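PDB 1TY2: putative exotoxin (superantigen), which probably acts as a streptococcal superantigen toxin and binds zinc through its beta-grasp domain. Local coordinates for residues A[158-163]-A[204-209]. Sequence-based numbering, arbitrary orientation.
Sequences GQLEIA and FDIYLW. With ZN (zinc ion), chain D.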
loop_
_atom_site.group_PDB
_atom_site.type_symbol
_atom_site.label_atom_id
_atom_site.label_comp_id
_atom_site.label_asym_id
_atom_site.label_seq_id
_atom_site.Cartn_x
_atom_site.Cartn_y
_atom_site.Cartn_z
ATOM N N GLY A 158 -5.379 -22.759 -7.150
ATOM C CA GLY A 158 -4.376 -22.277 -8.086
ATOM C C GLY A 158 -2.953 -22.432 -7.593
ATOM O O GLY A 158 -2.706 -22.438 -6.389
ATOM N N GLN A 159 -2.019 -22.574 -8.528
ATOM C CA GLN A 159 -0.612 -22.724 -8.189
ATOM C C GLN A 159 0.247 -21.896 -9.123
ATOM O O GLN A 159 -0.047 -21.780 -10.315
ATOM C CB GLN A 159 -0.157 -24.186 -8.296
ATOM C CG GLN A 159 -0.769 -25.152 -7.289
ATOM C CD GLN A 159 -2.155 -25.619 -7.688
ATOM O OE1 GLN A 159 -2.407 -25.909 -8.856
ATOM N NE2 GLN A 159 -3.057 -25.713 -6.713
ATOM N N LEU A 160 1.303 -21.312 -8.572
ATOM C CA LEU A 160 2.245 -20.528 -9.361
ATOM C C LEU A 160 3.539 -21.320 -9.347
ATOM O O LEU A 160 4.035 -21.664 -8.278
ATOM C CB LEU A 160 2.495 -19.147 -8.736
ATOM C CG LEU A 160 3.831 -18.500 -9.140
ATOM C CD1 LEU A 160 3.881 -18.300 -10.648
ATOM C CD2 LEU A 160 4.011 -17.173 -8.421
ATOM N N GLU A 161 4.079 -21.615 -10.527
ATOM C CA GLU A 161 5.327 -22.364 -10.606
ATOM C C GLU A 161 6.396 -21.568 -11.344
ATOM O O GLU A 161 6.128 -20.967 -12.384
ATOM C CB GLU A 161 5.110 -23.704 -11.315
ATOM C CG GLU A 161 3.995 -24.545 -10.719
ATOM C CD GLU A 161 4.101 -26.010 -11.105
ATOM O OE1 GLU A 161 4.275 -26.305 -12.308
ATOM O OE2 GLU A 161 4.008 -26.866 -10.202
ATOM N N ILE A 162 7.605 -21.555 -10.791
ATOM C CA ILE A 162 8.721 -20.843 -11.401
ATOM C C ILE A 162 9.743 -21.873 -11.850
ATOM O O ILE A 162 10.296 -22.601 -11.023
ATOM C CB ILE A 162 9.409 -19.891 -10.403
ATOM C CG1 ILE A 162 8.383 -18.941 -9.785
ATOM C CG2 ILE A 162 10.503 -19.099 -11.115
ATOM C CD1 ILE A 162 7.769 -17.996 -10.771
ATOM N N ALA A 163 9.990 -21.935 -13.156
ATOM C CA ALA A 163 10.950 -22.889 -13.701
ATOM C C ALA A 163 12.347 -22.289 -13.807
ATOM O O ALA A 163 12.544 -21.252 -14.444
ATOM C CB ALA A 163 10.485 -23.373 -15.069
ATOM N N PHE A 204 7.491 -19.331 -16.311
ATOM C CA PHE A 204 6.581 -19.586 -15.204
ATOM C C PHE A 204 5.262 -20.136 -15.726
ATOM O O PHE A 204 4.920 -19.954 -16.897
ATOM C CB PHE A 204 6.337 -18.300 -14.406
ATOM C CG PHE A 204 5.412 -17.330 -15.077
ATOM C CD1 PHE A 204 4.033 -17.435 -14.911
ATOM C CD2 PHE A 204 5.914 -16.315 -15.884
ATOM C CE1 PHE A 204 3.167 -16.541 -15.540
ATOM C CE2 PHE A 204 5.058 -15.412 -16.519
ATOM C CZ PHE A 204 3.682 -15.525 -16.347
ATOM N N ASP A 205 4.533 -20.825 -14.854
ATOM C CA ASP A 205 3.236 -21.390 -15.205
ATOM C C ASP A 205 2.228 -20.939 -14.164
ATOM O O ASP A 205 2.566 -20.743 -12.992
ATOM C CB ASP A 205 3.263 -22.923 -15.190
ATOM C CG ASP A 205 4.281 -23.509 -16.144
ATOM O OD1 ASP A 205 4.251 -23.168 -17.345
ATOM O OD2 ASP A 205 5.104 -24.325 -15.686
ATOM N N ILE A 206 0.992 -20.768 -14.602
ATOM C CA ILE A 206 -0.092 -20.394 -13.716
ATOM C C ILE A 206 -1.181 -21.431 -13.947
ATOM O O ILE A 206 -1.748 -21.519 -15.039
ATOM C CB ILE A 206 -0.642 -18.992 -14.036
ATOM C CG1 ILE A 206 0.401 -17.936 -13.676
ATOM C CG2 ILE A 206 -1.936 -18.754 -13.272
ATOM C CD1 ILE A 206 0.854 -18.008 -12.236
ATOM N N TYR A 207 -1.442 -22.227 -12.916
ATOM C CA TYR A 207 -2.450 -23.275 -12.964
ATOM C C TYR A 207 -3.671 -22.862 -12.159
ATOM O O TYR A 207 -3.625 -22.828 -10.932
ATOM C CB TYR A 207 -1.902 -24.569 -12.361
ATOM C CG TYR A 207 -0.779 -25.210 -13.137
ATOM C CD1 TYR A 207 -1.035 -25.945 -14.296
ATOM C CD2 TYR A 207 0.539 -25.097 -12.705
ATOM C CE1 TYR A 207 0.001 -26.558 -15.006
ATOM C CE2 TYR A 207 1.585 -25.704 -13.407
ATOM C CZ TYR A 207 1.310 -26.433 -14.554
ATOM O OH TYR A 207 2.343 -27.034 -15.246
ATOM N N LEU A 208 -4.761 -22.545 -12.838
ATOM C CA LEU A 208 -5.973 -22.177 -12.128
ATOM C C LEU A 208 -6.973 -23.320 -12.267
ATOM O O LEU A 208 -7.057 -23.956 -13.320
ATOM C CB LEU A 208 -6.547 -20.880 -12.693
ATOM C CG LEU A 208 -5.595 -19.687 -12.581
ATOM C CD1 LEU A 208 -6.255 -18.458 -13.180
ATOM C CD2 LEU A 208 -5.226 -19.446 -11.112
ATOM N N TRP A 209 -7.718 -23.592 -11.202
ATOM C CA TRP A 209 -8.699 -24.669 -11.229
ATOM C C TRP A 209 -10.085 -24.207 -10.802
ATOM O O TRP A 209 -10.224 -23.349 -9.928
ATOM C CB TRP A 209 -8.242 -25.811 -10.324
ATOM C CG TRP A 209 -6.832 -26.220 -10.577
ATOM C CD1 TRP A 209 -5.709 -25.697 -10.002
ATOM C CD2 TRP A 209 -6.384 -27.205 -11.512
ATOM N NE1 TRP A 209 -4.587 -26.294 -10.523
ATOM C CE2 TRP A 209 -4.971 -27.225 -11.452
ATOM C CE3 TRP A 209 -7.038 -28.074 -12.397
ATOM C CZ2 TRP A 209 -4.197 -28.083 -12.244
ATOM C CZ3 TRP A 209 -6.269 -28.927 -13.187
ATOM C CH2 TRP A 209 -4.862 -28.924 -13.104
HETATM ZN ZN ZN D . 6.705 -24.981 -16.820
HETATM O O HOH W 1 5.977 -25.193 -18.331
#
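E161 reaches Y207 diagonally along the antiparallel pair formed by strands 158-163 and 204-209, and it meets the ring at its rim. OE1 lies 3.0 Å from CE2 of Y207, near the ring plane, while the carboxylate stands almost upright to that plane, 86° from it. Further along the same face, Q159 turns to W209: with its chain bent about CB-CG (chi2 81°), OE1 takes the indole N-H, NE1 to OE1 2.8 Å, on a lone pair in the amide plane. The bond is bent at the hydrogen (146°), and the oxygen also sits somewhat out of the indole plane.

Two hydrogen-bonded pairs, Q159 with Y207 and E161 with D205, set this register with four backbone bonds. Those from E161 N to D205 O and from Y207 N to Q159 O are both nearly straight, each spanning 3.0 Å. The opposite face is apolar. There CD1 of L160 presses on CD1 of I206 at a tight 3.4 Å, and CD1 of I162 rests on CB of F204, 3.9 Å away; helix 131-146 packs over this side through I138 and F134, the latter edge-to-face with F204, as expected of a beta-grasp fold.

On the polar face, D205 binds zinc through OD2 at 2.1 Å. H203 shares the metal, whereas OD1 accepts a hydrogen bond from N107. E161 OE1 stands 4.0 Å from D205 OD2 without contact, a like-charge proximity that the cation probably tempers. The pairing thus sets a helix-covered hydrophobic face back to back with a zinc-binding one, where carboxylate density would favour a cation.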